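PDB 4GNX: putative uncharacterized protein from Ustilago maydis, which binds single-stranded DNA as one of the subunits of replication protein A, probably through its OB-fold domain. Local coordinates for residues 49-52 against 53-56. Sequence-based numbering, arbitrary orientation.
Sequences SRNA and TNVA
N51 and N54 lie side by side at the tight turn of a beta hairpin in this OB fold, where strand 38-50 reverses through A52 and T53 into strand 54-60. The amide hydrogen of N51 is given to the carbonyl oxygen of N54, with N51 N 2.8 Å from N54 O. A second donor, N51 ND2, reaches the same oxygen weakly at 3.4 Å, so N54 O receives a backbone and a side-chain hydrogen from one residue. Beyond the carbonyl the two carboxamides run alongside each other, their planes 31° apart, and N51 ND2 comes 3.0 Å from N54 OD1. This placement follows from CG of N51 standing beside its own backbone N (chi1 -57°), which carries the amide over to the opposite strand.

Farther from the turn, S49 and A56 form an antiparallel hydrogen-bonded pair in which each amide gives to the other's carbonyl. Between this pair and the asparagines, R50 and V55 make a non-hydrogen-bonded pair with their side chains lying side by side on the sheet face opposite to that of S49 and A56. There V55 CG2 approaches the R50 guanidinium obliquely, 4.1 Å from R50 NH1.

Strand 65-71 flanks the second arm of the hairpin: V55 shares backbone hydrogen bonding with Q70, while the N54 side chain touches R69 and W71. T53 also packs on a phosphate of the bound DNA, placing the turn beside the nucleic acid. The same threonine positions the N54 amide and ties that side chain to the turn: N54 ND2 donates to T53 OG1, which sits 2.6 Å away and 19° out of the N54 amide plane.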
loop_
_atom_site.group_PDB
_atom_site.type_symbol
_atom_site.label_atom_id
_atom_site.label_comp_id
_atom_site.label_asym_id
_atom_site.label_seq_id
_atom_site.Cartn_x
_atom_site.Cartn_y
_atom_site.Cartn_z
ATOM N N SER B 49 -35.412 6.989 5.406
ATOM C CA SER B 49 -36.739 6.586 5.821
ATOM C C SER B 49 -36.626 5.876 7.165
ATOM O O SER B 49 -35.851 4.933 7.305
ATOM C CB SER B 49 -37.359 5.674 4.763
ATOM O OG SER B 49 -38.720 5.415 5.049
ATOM N N ARG B 50 -37.388 6.334 8.153
ATOM C CA ARG B 50 -37.272 5.792 9.500
ATOM C C ARG B 50 -38.465 4.936 9.877
ATOM O O ARG B 50 -39.609 5.366 9.762
ATOM C CB ARG B 50 -37.127 6.921 10.506
ATOM C CG ARG B 50 -36.447 6.530 11.810
ATOM C CD ARG B 50 -35.957 7.780 12.527
ATOM N NE ARG B 50 -35.331 8.700 11.573
ATOM C CZ ARG B 50 -34.031 8.975 11.519
ATOM N NH1 ARG B 50 -33.197 8.424 12.396
ATOM N NH2 ARG B 50 -33.567 9.818 10.595
ATOM N N ASN B 51 -38.185 3.722 10.339
ATOM C CA ASN B 51 -39.222 2.787 10.776
ATOM C C ASN B 51 -39.144 2.524 12.272
ATOM O O ASN B 51 -38.254 3.036 12.953
ATOM C CB ASN B 51 -39.082 1.470 10.015
ATOM C CG ASN B 51 -39.144 1.660 8.510
ATOM O OD1 ASN B 51 -40.236 1.652 7.922
ATOM N ND2 ASN B 51 -37.979 1.831 7.877
ATOM N N ALA B 52 -40.074 1.726 12.785
ATOM C CA ALA B 52 -39.984 1.260 14.164
ATOM C C ALA B 52 -38.791 0.319 14.323
ATOM O O ALA B 52 -38.045 0.404 15.301
ATOM C CB ALA B 52 -41.270 0.576 14.592
ATOM N N THR B 53 -38.593 -0.552 13.339
ATOM C CA THR B 53 -37.578 -1.596 13.434
ATOM C C THR B 53 -36.210 -1.189 12.900
ATOM O O THR B 53 -35.189 -1.630 13.427
ATOM C CB THR B 53 -38.021 -2.868 12.696
ATOM O OG1 THR B 53 -38.283 -2.551 11.320
ATOM C CG2 THR B 53 -39.264 -3.459 13.346
ATOM N N ASN B 54 -36.193 -0.350 11.864
ATOM C CA ASN B 54 -34.956 -0.027 11.134
ATOM C C ASN B 54 -34.909 1.393 10.594
ATOM O O ASN B 54 -35.929 2.069 10.525
ATOM C CB ASN B 54 -34.772 -0.993 9.963
ATOM C CG ASN B 54 -35.912 -0.919 8.956
ATOM O OD1 ASN B 54 -35.813 -0.219 7.949
ATOM N ND2 ASN B 54 -37.009 -1.641 9.228
ATOM N N VAL B 55 -33.713 1.842 10.220
ATOM C CA VAL B 55 -33.536 3.063 9.442
ATOM C C VAL B 55 -33.067 2.685 8.047
ATOM O O VAL B 55 -32.016 2.024 7.883
ATOM C CB VAL B 55 -32.476 4.010 10.048
ATOM C CG1 VAL B 55 -32.291 5.238 9.157
ATOM C CG2 VAL B 55 -32.855 4.437 11.452
ATOM N N ALA B 56 -33.827 3.110 7.042
ATOM C CA ALA B 56 -33.454 2.851 5.652
ATOM C C ALA B 56 -32.876 4.097 4.984
ATOM O O ALA B 56 -33.501 5.155 5.003
ATOM C CB ALA B 56 -34.636 2.308 4.864
#